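Local coordinates for phthiocerol synthesis polyketide synthase type I PpsC (Mycobacterium tuberculosis, PDB 7AHB), which probably loads extender units onto the acyl carrier protein through its acyltransferase domain, a step in the polyketide chain elongation that leads to mycobacterial phthiocerol lipids, at residues Thr186-Ser197 with Ile209-Leu219; Val50-Ser58 with Leu113-Trp124. All coordinates share one frame; numbering follows the deposited sequence. Where two conformers were deposited one is given.

How the interactions relate
From the N terminus, interaction 2 comes first: strand 49-53 and the loop after it meet helix 106-126, closing a loop of 54 residues that is largely helical. Interaction 1 begins only after interaction 2 has closed, so the two stand in series and neither nests nor crosses. It brings residues 186-197 against 209-219 across 11 intervening residues, which hold most of the hairpin of strands 197-201 and 207-211. Interaction 2 ties the middle strand of the parallel sheet to a covering helix, near the centre of the chain; interaction 1 fastens an edge of the smaller antiparallel sheet to helix 213-225. Their centres lie about 30 Å apart, and their nearest atoms about 8 Å.

Interaction 1: Thr186-Ser197 with Ile209-Leu219; sequences TEALIADYPEVS and ISGPPLLIDEL
Leu219 is the apolar centre of this contact, its two methyl branches serving different partners. Leu219 CD2 lies over one face of the Tyr193 ring, 3.7 Å from the centroid and 19° off the ring normal, a CH-pi contact, while Leu219 CD1 meets both methyls of Val196, the nearer being CG1 at 3.8 Å. With CG1 anti to the backbone N (chi1 175°), Val196 also reaches Ile216 CD1, and its CG2 meets Leu215 CB. Packing is tightest where Thr186 CG2 presses on Ile209 CG2 at 3.4 Å, closer than usual van der Waals contact. Here the last turn of helix 183-189 sits beside the antiparallel beta hairpin of strands 197-201 and 207-211, part of the small four-stranded sheet of the acyltransferase domain. Ser197 and Ser210 form a hydrogen-bonded antiparallel pair: Ser197 N bonds to Ser210 O at 2.9 Å, and Ser210 N returns a bond to Ser197 O at 3.0 Å. Both hydroxyls bond elsewhere, that of Ser197 to His240 O and that of Ser210 to Pro239 O. Toward solvent the contact thins to polar ends. Tyr193 OH donates to Glu218 OE2 at 2.6 Å, approaching from above a carboxylate turned 81° from the ring, and the exposed Glu195 stretches its extended chain across the Pro212 ring, bringing OE1 within 3.4 Å of Pro212 CG.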
loop_
_atom_site.group_PDB
_atom_site.type_symbol
_atom_site.label_atom_id
_atom_site.label_comp_id
_atom_site.label_asym_id
_atom_site.label_seq_id
_atom_site.Cartn_x
_atom_site.Cartn_y
_atom_site.Cartn_z
ATOM N N THR A 186 -14.157 2.609 17.335
ATOM C CA THR A 186 -14.131 3.650 16.314
ATOM C C THR A 186 -15.539 3.905 15.780
ATOM O O THR A 186 -15.954 5.055 15.611
ATOM C CB THR A 186 -13.181 3.251 15.174
ATOM O OG1 THR A 186 -11.831 3.151 15.657
ATOM C CG2 THR A 186 -13.259 4.248 14.051
ATOM N N GLU A 187 -16.292 2.845 15.479
ATOM C CA GLU A 187 -17.665 3.042 15.018
ATOM C C GLU A 187 -18.492 3.775 16.067
ATOM O O GLU A 187 -19.381 4.565 15.731
ATOM C CB GLU A 187 -18.294 1.695 14.662
ATOM C CG GLU A 187 -17.621 1.035 13.451
ATOM C CD GLU A 187 -18.063 -0.393 13.225
ATOM O OE1 GLU A 187 -17.971 -0.849 12.062
ATOM O OE2 GLU A 187 -18.479 -1.063 14.203
ATOM N N ALA A 188 -18.216 3.534 17.343
ATOM C CA ALA A 188 -18.912 4.273 18.388
ATOM C C ALA A 188 -18.540 5.753 18.330
ATOM O O ALA A 188 -19.411 6.629 18.340
ATOM C CB ALA A 188 -18.577 3.691 19.759
ATOM N N LEU A 189 -17.242 6.041 18.235
ATOM C CA LEU A 189 -16.761 7.423 18.173
ATOM C C LEU A 189 -17.419 8.209 17.052
ATOM O O LEU A 189 -17.782 9.370 17.233
ATOM C CB LEU A 189 -15.250 7.413 17.981
ATOM C CG LEU A 189 -14.520 8.753 17.822
ATOM C CD1 LEU A 189 -14.366 9.394 19.164
ATOM C CD2 LEU A 189 -13.156 8.525 17.151
ATOM N N ILE A 190 -17.597 7.594 15.885
ATOM C CA ILE A 190 -18.078 8.321 14.713
ATOM C C ILE A 190 -19.569 8.104 14.445
ATOM O O ILE A 190 -20.061 8.484 13.383
ATOM C CB ILE A 190 -17.245 7.960 13.477
ATOM C CG1 ILE A 190 -17.465 6.502 13.087
ATOM C CG2 ILE A 190 -15.760 8.188 13.745
ATOM C CD1 ILE A 190 -16.603 6.055 11.893
ATOM N N ALA A 191 -20.308 7.533 15.394
ATOM C CA ALA A 191 -21.725 7.278 15.156
ATOM C C ALA A 191 -22.483 8.553 14.788
ATOM O O ALA A 191 -23.347 8.536 13.906
ATOM C CB ALA A 191 -22.348 6.626 16.392
ATOM N N ASP A 192 -22.186 9.666 15.451
ATOM C CA ASP A 192 -22.859 10.926 15.184
ATOM C C ASP A 192 -22.157 11.767 14.127
ATOM O O ASP A 192 -22.417 12.969 14.049
ATOM C CB ASP A 192 -22.986 11.742 16.477
ATOM C CG ASP A 192 -23.990 12.880 16.358
ATOM O OD1 ASP A 192 -25.106 12.637 15.851
ATOM O OD2 ASP A 192 -23.668 14.022 16.779
ATOM N N TYR A 193 -21.288 11.163 13.308
ATOM C CA TYR A 193 -20.516 11.862 12.278
ATOM C C TYR A 193 -20.802 11.201 10.935
ATOM O O TYR A 193 -19.987 10.414 10.431
ATOM C CB TYR A 193 -19.016 11.832 12.585
ATOM C CG TYR A 193 -18.650 12.662 13.797
ATOM C CD1 TYR A 193 -18.779 12.153 15.072
ATOM C CD2 TYR A 193 -18.157 13.953 13.653
ATOM C CE1 TYR A 193 -18.458 12.926 16.181
ATOM C CE2 TYR A 193 -17.839 14.734 14.763
ATOM C CZ TYR A 193 -17.981 14.201 16.019
ATOM O OH TYR A 193 -17.663 14.952 17.142
ATOM N N PRO A 194 -21.947 11.507 10.326
ATOM C CA PRO A 194 -22.323 10.828 9.078
ATOM C C PRO A 194 -21.341 11.022 7.933
ATOM O O PRO A 194 -21.312 10.185 7.026
ATOM C CB PRO A 194 -23.691 11.444 8.746
ATOM C CG PRO A 194 -23.733 12.728 9.501
ATOM C CD PRO A 194 -22.972 12.464 10.771
ATOM N N GLU A 195 -20.545 12.090 7.933
ATOM C CA GLU A 195 -19.587 12.346 6.870
ATOM C C GLU A 195 -18.254 11.645 7.091
ATOM O O GLU A 195 -17.431 11.611 6.173
ATOM C CB GLU A 195 -19.350 13.862 6.731
ATOM C CG GLU A 195 -20.621 14.632 6.356
ATOM C CD GLU A 195 -20.416 16.121 6.275
ATOM O OE1 GLU A 195 -19.358 16.560 5.808
ATOM O OE2 GLU A 195 -21.320 16.866 6.696
ATOM N N VAL A 196 -18.026 11.078 8.269
ATOM C CA VAL A 196 -16.778 10.392 8.595
ATOM C C VAL A 196 -17.022 8.898 8.540
ATOM O O VAL A 196 -18.059 8.423 9.031
ATOM C CB VAL A 196 -16.265 10.804 9.984
ATOM C CG1 VAL A 196 -15.040 10.004 10.360
ATOM C CG2 VAL A 196 -15.970 12.325 9.987
ATOM N N SER A 197 -16.059 8.154 7.955
ATOM C CA SER A 197 -16.164 6.707 7.816
ATOM C C SER A 197 -15.022 5.982 8.525
ATOM O O SER A 197 -13.957 6.549 8.777
ATOM C CB SER A 197 -16.149 6.298 6.325
ATOM O OG SER A 197 -14.896 6.634 5.747
ATOM N N ILE A 209 -9.806 6.517 10.363
ATOM C CA ILE A 209 -11.036 7.177 9.968
ATOM C C ILE A 209 -10.731 8.129 8.816
ATOM O O ILE A 209 -9.603 8.614 8.630
ATOM C CB ILE A 209 -11.698 7.926 11.143
ATOM C CG1 ILE A 209 -10.733 8.950 11.747
ATOM C CG2 ILE A 209 -12.189 6.942 12.181
ATOM C CD1 ILE A 209 -11.410 9.887 12.818
ATOM N N SER A 210 -11.765 8.419 8.045
ATOM C CA SER A 210 -11.593 9.199 6.835
ATOM C C SER A 210 -12.761 10.157 6.704
ATOM O O SER A 210 -13.892 9.791 7.011
ATOM C CB SER A 210 -11.498 8.279 5.589
ATOM O OG SER A 210 -11.402 9.063 4.429
ATOM N N GLY A 211 -12.485 11.383 6.253
ATOM C CA GLY A 211 -13.540 12.336 6.042
ATOM C C GLY A 211 -13.037 13.769 5.967
ATOM O O GLY A 211 -11.841 14.039 5.830
ATOM N N PRO A 212 -13.958 14.715 6.035
ATOM C CA PRO A 212 -13.579 16.151 5.914
ATOM C C PRO A 212 -12.576 16.556 6.981
ATOM O O PRO A 212 -12.689 16.142 8.145
ATOM C CB PRO A 212 -14.911 16.886 6.090
ATOM C CG PRO A 212 -15.980 15.872 5.742
ATOM C CD PRO A 212 -15.413 14.511 6.147
ATOM N N PRO A 213 -11.592 17.398 6.628
ATOM C CA PRO A 213 -10.462 17.608 7.555
ATOM C C PRO A 213 -10.844 18.268 8.862
ATOM O O PRO A 213 -10.234 17.953 9.889
ATOM C CB PRO A 213 -9.489 18.476 6.741
ATOM C CG PRO A 213 -10.330 19.081 5.641
ATOM C CD PRO A 213 -11.357 18.018 5.311
ATOM N N LEU A 214 -11.807 19.195 8.854
ATOM C CA LEU A 214 -12.232 19.815 10.106
ATOM C C LEU A 214 -12.808 18.778 11.060
ATOM O O LEU A 214 -12.626 18.871 12.281
ATOM C CB LEU A 214 -13.275 20.903 9.839
ATOM C CG LEU A 214 -12.773 22.205 9.203
ATOM C CD1 LEU A 214 -13.885 23.255 9.069
ATOM C CD2 LEU A 214 -11.602 22.780 10.009
ATOM N N LEU A 215 -13.524 17.790 10.518
ATOM C CA LEU A 215 -14.156 16.769 11.351
ATOM C C LEU A 215 -13.152 15.725 11.816
ATOM O O LEU A 215 -13.252 15.226 12.939
ATOM C CB LEU A 215 -15.307 16.122 10.588
ATOM C CG LEU A 215 -16.419 17.082 10.173
ATOM C CD1 LEU A 215 -17.400 16.417 9.278
ATOM C CD2 LEU A 215 -17.149 17.656 11.423
ATOM N N ILE A 216 -12.195 15.365 10.964
ATOM C CA ILE A 216 -11.106 14.505 11.405
ATOM C C ILE A 216 -10.317 15.179 12.518
ATOM O O ILE A 216 -9.970 14.540 13.517
ATOM C CB ILE A 216 -10.210 14.118 10.210
ATOM C CG1 ILE A 216 -11.010 13.325 9.188
ATOM C CG2 ILE A 216 -8.989 13.350 10.668
ATOM C CD1 ILE A 216 -11.718 12.098 9.723
ATOM N N ASP A 217 -10.027 16.478 12.377
ATOM C CA ASP A 217 -9.327 17.179 13.444
ATOM C C ASP A 217 -10.140 17.168 14.727
ATOM O O ASP A 217 -9.583 17.024 15.824
ATOM C CB ASP A 217 -9.020 18.619 13.024
ATOM C CG ASP A 217 -7.883 18.705 12.026
ATOM O OD1 ASP A 217 -7.257 17.664 11.751
ATOM O OD2 ASP A 217 -7.633 19.805 11.506
ATOM N N GLU A 218 -11.452 17.369 14.622
ATOM C CA GLU A 218 -12.299 17.319 15.815
ATOM C C GLU A 218 -12.241 15.944 16.479
ATOM O O GLU A 218 -12.227 15.830 17.711
ATOM C CB GLU A 218 -13.737 17.690 15.438
ATOM C CG GLU A 218 -14.785 17.333 16.441
ATOM C CD GLU A 218 -16.150 17.882 16.072
ATOM O OE1 GLU A 218 -16.203 18.724 15.157
ATOM O OE2 GLU A 218 -17.167 17.499 16.720
ATOM N N LEU A 219 -12.200 14.887 15.680
ATOM C CA LEU A 219 -12.188 13.543 16.239
ATOM C C LEU A 219 -10.815 13.183 16.788
ATOM O O LEU A 219 -10.724 12.465 17.789
ATOM C CB LEU A 219 -12.628 12.540 15.164
ATOM C CG LEU A 219 -14.093 12.712 14.765
ATOM C CD1 LEU A 219 -14.459 11.911 13.544
ATOM C CD2 LEU A 219 -14.990 12.284 15.959
#

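Interaction 2: Val50-Ser58 with Leu113-Trp124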
loop_
_atom_site.group_PDB
_atom_site.type_symbol
_atom_site.label_atom_id
_atom_site.label_comp_id
_atom_site.label_asym_id
_atom_site.label_seq_id
_atom_site.Cartn_x
_atom_site.Cartn_y
_atom_site.Cartn_z
ATOM N N VAL A 50 5.071 -13.185 2.417
ATOM C CA VAL A 50 4.016 -12.303 1.937
ATOM C C VAL A 50 4.626 -10.939 1.654
ATOM O O VAL A 50 5.315 -10.384 2.513
ATOM C CB VAL A 50 2.890 -12.179 2.975
ATOM C CG1 VAL A 50 1.811 -11.233 2.488
ATOM C CG2 VAL A 50 2.272 -13.584 3.277
ATOM N N PHE A 51 4.389 -10.414 0.458
ATOM C CA PHE A 51 4.748 -9.032 0.142
ATOM C C PHE A 51 3.537 -8.144 0.387
ATOM O O PHE A 51 2.458 -8.420 -0.148
ATOM C CB PHE A 51 5.165 -8.865 -1.313
ATOM C CG PHE A 51 6.605 -9.206 -1.600
ATOM C CD1 PHE A 51 7.323 -10.054 -0.776
ATOM C CD2 PHE A 51 7.227 -8.691 -2.727
ATOM C CE1 PHE A 51 8.635 -10.380 -1.070
ATOM C CE2 PHE A 51 8.544 -9.008 -3.016
ATOM C CZ PHE A 51 9.245 -9.844 -2.184
ATOM N N VAL A 52 3.726 -7.063 1.148
ATOM C CA VAL A 52 2.645 -6.150 1.524
ATOM C C VAL A 52 2.885 -4.800 0.852
ATOM O O VAL A 52 3.922 -4.160 1.084
ATOM C CB VAL A 52 2.557 -5.986 3.047
ATOM C CG1 VAL A 52 1.540 -4.919 3.407
ATOM C CG2 VAL A 52 2.232 -7.338 3.720
ATOM N N TYR A 53 1.902 -4.342 0.070
ATOM C CA TYR A 53 2.014 -3.096 -0.689
ATOM C C TYR A 53 1.161 -2.037 0.000
ATOM O O TYR A 53 -0.068 -2.162 0.072
ATOM C CB TYR A 53 1.604 -3.317 -2.142
ATOM C CG TYR A 53 2.586 -4.230 -2.841
ATOM C CD1 TYR A 53 2.445 -5.608 -2.780
ATOM C CD2 TYR A 53 3.685 -3.718 -3.487
ATOM C CE1 TYR A 53 3.342 -6.447 -3.398
ATOM C CE2 TYR A 53 4.606 -4.549 -4.101
ATOM C CZ TYR A 53 4.426 -5.914 -4.050
ATOM O OH TYR A 53 5.338 -6.745 -4.650
ATOM N N SER A 54 1.827 -1.014 0.537
ATOM C CA SER A 54 1.160 0.042 1.266
ATOM C C SER A 54 0.482 1.002 0.302
ATOM O O SER A 54 0.872 1.140 -0.861
ATOM C CB SER A 54 2.157 0.801 2.134
ATOM O OG SER A 54 1.522 1.889 2.759
ATOM N N GLY A 55 -0.530 1.679 0.806
ATOM C CA GLY A 55 -1.264 2.654 0.038
ATOM C C GLY A 55 -0.817 4.082 0.229
ATOM O O GLY A 55 -1.350 4.991 -0.418
ATOM N N ARG A 56 0.151 4.320 1.100
ATOM C CA ARG A 56 0.591 5.675 1.398
ATOM C C ARG A 56 1.890 5.988 0.668
ATOM O O ARG A 56 2.822 5.176 0.644
ATOM C CB ARG A 56 0.800 5.872 2.903
ATOM C CG ARG A 56 -0.464 5.964 3.773
ATOM C CD ARG A 56 -1.418 7.106 3.350
ATOM N NE ARG A 56 -2.464 6.583 2.447
ATOM C CZ ARG A 56 -3.420 5.702 2.805
ATOM N NH1 ARG A 56 -3.474 5.256 4.064
ATOM N NH2 ARG A 56 -4.328 5.261 1.907
ATOM N N GLY A 57 1.956 7.186 0.087
ATOM C CA GLY A 57 3.212 7.682 -0.451
ATOM C C GLY A 57 4.095 8.159 0.684
ATOM O O GLY A 57 3.638 8.880 1.576
ATOM N N SER A 58 5.367 7.745 0.662
ATOM C CA SER A 58 6.276 8.028 1.766
ATOM C C SER A 58 7.621 8.492 1.235
ATOM O O SER A 58 8.680 8.127 1.759
ATOM C CB SER A 58 6.450 6.805 2.665
ATOM O OG SER A 58 5.231 6.084 2.772
ATOM N N LEU A 113 4.600 6.268 -6.413
ATOM C CA LEU A 113 4.589 5.186 -5.439
ATOM C C LEU A 113 4.526 3.821 -6.119
ATOM O O LEU A 113 5.277 2.903 -5.775
ATOM C CB LEU A 113 3.404 5.365 -4.499
ATOM C CG LEU A 113 3.141 4.222 -3.527
ATOM C CD1 LEU A 113 4.375 3.993 -2.640
ATOM C CD2 LEU A 113 1.870 4.468 -2.679
ATOM N N ILE A 114 3.658 3.668 -7.109
ATOM C CA ILE A 114 3.556 2.345 -7.718
ATOM C C ILE A 114 4.832 2.015 -8.482
ATOM O O ILE A 114 5.260 0.856 -8.531
ATOM C CB ILE A 114 2.301 2.228 -8.604
ATOM C CG1 ILE A 114 2.194 0.797 -9.177
ATOM C CG2 ILE A 114 2.310 3.249 -9.707
ATOM C CD1 ILE A 114 0.829 0.417 -9.683
ATOM N N GLY A 115 5.464 3.012 -9.093
ATOM C CA GLY A 115 6.739 2.752 -9.747
ATOM C C GLY A 115 7.796 2.266 -8.778
ATOM O O GLY A 115 8.575 1.346 -9.081
ATOM N N MET A 116 7.880 2.922 -7.623
ATOM C CA MET A 116 8.815 2.488 -6.598
ATOM C C MET A 116 8.479 1.085 -6.120
ATOM O O MET A 116 9.386 0.292 -5.851
ATOM C CB MET A 116 8.812 3.461 -5.406
ATOM C CG MET A 116 9.580 4.776 -5.642
ATOM S SD MET A 116 11.360 4.537 -5.869
ATOM C CE MET A 116 11.875 3.777 -4.355
ATOM N N GLN A 117 7.186 0.784 -5.959
ATOM C CA GLN A 117 6.768 -0.533 -5.456
ATOM C C GLN A 117 7.169 -1.652 -6.418
ATOM O O GLN A 117 7.694 -2.697 -6.006
ATOM C CB GLN A 117 5.257 -0.561 -5.230
ATOM C CG GLN A 117 4.815 0.189 -3.954
ATOM C CD GLN A 117 3.337 0.408 -3.902
ATOM O OE1 GLN A 117 2.678 0.557 -4.929
ATOM N NE2 GLN A 117 2.803 0.473 -2.691
ATOM N N LEU A 118 6.900 -1.462 -7.703
ATOM C CA LEU A 118 7.286 -2.473 -8.687
ATOM C C LEU A 118 8.802 -2.584 -8.822
ATOM O O LEU A 118 9.339 -3.691 -8.912
ATOM C CB LEU A 118 6.653 -2.146 -10.030
ATOM C CG LEU A 118 5.147 -2.075 -10.004
ATOM C CD1 LEU A 118 4.612 -1.576 -11.313
ATOM C CD2 LEU A 118 4.552 -3.457 -9.657
ATOM N N ALA A 119 9.521 -1.453 -8.815
ATOM C CA ALA A 119 10.978 -1.520 -8.914
ATOM C C ALA A 119 11.586 -2.172 -7.672
ATOM O O ALA A 119 12.577 -2.904 -7.760
ATOM C CB ALA A 119 11.580 -0.114 -9.135
ATOM N N LEU A 120 11.019 -1.908 -6.495
ATOM C CA LEU A 120 11.552 -2.533 -5.290
ATOM C C LEU A 120 11.252 -4.033 -5.269
ATOM O O LEU A 120 12.021 -4.810 -4.701
ATOM C CB LEU A 120 10.974 -1.857 -4.029
ATOM C CG LEU A 120 11.527 -0.453 -3.728
ATOM C CD1 LEU A 120 10.703 0.214 -2.610
ATOM C CD2 LEU A 120 12.999 -0.539 -3.322
ATOM N N THR A 121 10.108 -4.438 -5.822
ATOM C CA THR A 121 9.822 -5.860 -5.980
ATOM C C THR A 121 10.861 -6.522 -6.873
ATOM O O THR A 121 11.300 -7.640 -6.590
ATOM C CB THR A 121 8.422 -6.051 -6.551
ATOM O OG1 THR A 121 7.418 -5.478 -5.675
ATOM C CG2 THR A 121 8.094 -7.562 -6.704
ATOM N N ALA A 122 11.320 -5.803 -7.908
ATOM C CA ALA A 122 12.386 -6.302 -8.776
ATOM C C ALA A 122 13.686 -6.443 -8.009
ATOM O O ALA A 122 14.454 -7.393 -8.228
ATOM C CB ALA A 122 12.575 -5.360 -9.959
ATOM N N LEU A 123 13.938 -5.512 -7.090
ATOM C CA LEU A 123 15.162 -5.547 -6.308
ATOM C C LEU A 123 15.208 -6.791 -5.437
ATOM O O LEU A 123 16.208 -7.520 -5.433
ATOM C CB LEU A 123 15.268 -4.284 -5.456
ATOM C CG LEU A 123 16.477 -4.180 -4.534
ATOM C CD1 LEU A 123 17.759 -4.313 -5.350
ATOM C CD2 LEU A 123 16.465 -2.878 -3.761
ATOM N N TRP A 124 14.140 -7.031 -4.668
ATOM C CA TRP A 124 14.078 -8.246 -3.858
ATOM C C TRP A 124 14.229 -9.501 -4.723
ATOM O O TRP A 124 14.914 -10.460 -4.335
ATOM C CB TRP A 124 12.756 -8.316 -3.100
ATOM C CG TRP A 124 12.641 -7.497 -1.855
ATOM C CD1 TRP A 124 11.854 -6.393 -1.672
ATOM C CD2 TRP A 124 13.293 -7.734 -0.601
ATOM N NE1 TRP A 124 11.984 -5.934 -0.399
ATOM C CE2 TRP A 124 12.853 -6.739 0.288
ATOM C CE3 TRP A 124 14.189 -8.696 -0.143
ATOM C CZ2 TRP A 124 13.277 -6.677 1.616
ATOM C CZ3 TRP A 124 14.633 -8.619 1.168
ATOM C CH2 TRP A 124 14.168 -7.621 2.036
HETATM O O HOH W 1 0.695 1.989 -4.174
#
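Tyr53 and Thr121 join strand to helix by a short hydroxyl bond, Tyr53 OH donating to Thr121 OG1 at 2.6 Å. The threonine oxygen lies in the plane of the tyrosine ring, at its edge. Thr121 has OG1 anti to its carbonyl carbon (chi1 -60°), a rotamer that lets the same Thr121 OG1 donate onward to Gln117 O at 2.8 Å. That carbonyl is thus gripped from opposite faces of its plane by Thr121 OG1 and Thr121 N, and the relay of donors fixes the hydroxyl's rotation. The other threonine branch, CG2, points to the edge of the Phe51 ring, whose CZ touches Trp124 CB at 3.9 Å; the rings of Phe51 and Trp124 meet obliquely. Gln117 is extended beyond CG, running past the Tyr53 edge with its amide turned 86° from the ring. Gln117 NE2 makes a weak, bent bond to Ser54 O at 2.7 Å, and Gln117 OE1 lies 2.6 Å from a water. One turn earlier Leu113 lays CD2 against Arg56 O at 3.5 Å. Ser54 OG accepts from Arg56 N, an ST turn that shapes the loop. The axes of strand 50-53 and helix 113-124 run nearly antiparallel (162°) and approach to 10.5 Å, as expected for a helix covering the central parallel sheet of an alpha/beta acyltransferase core; Arg56 touches Ser138 of a GxSxG sequence, consistent with a nucleophile elbow.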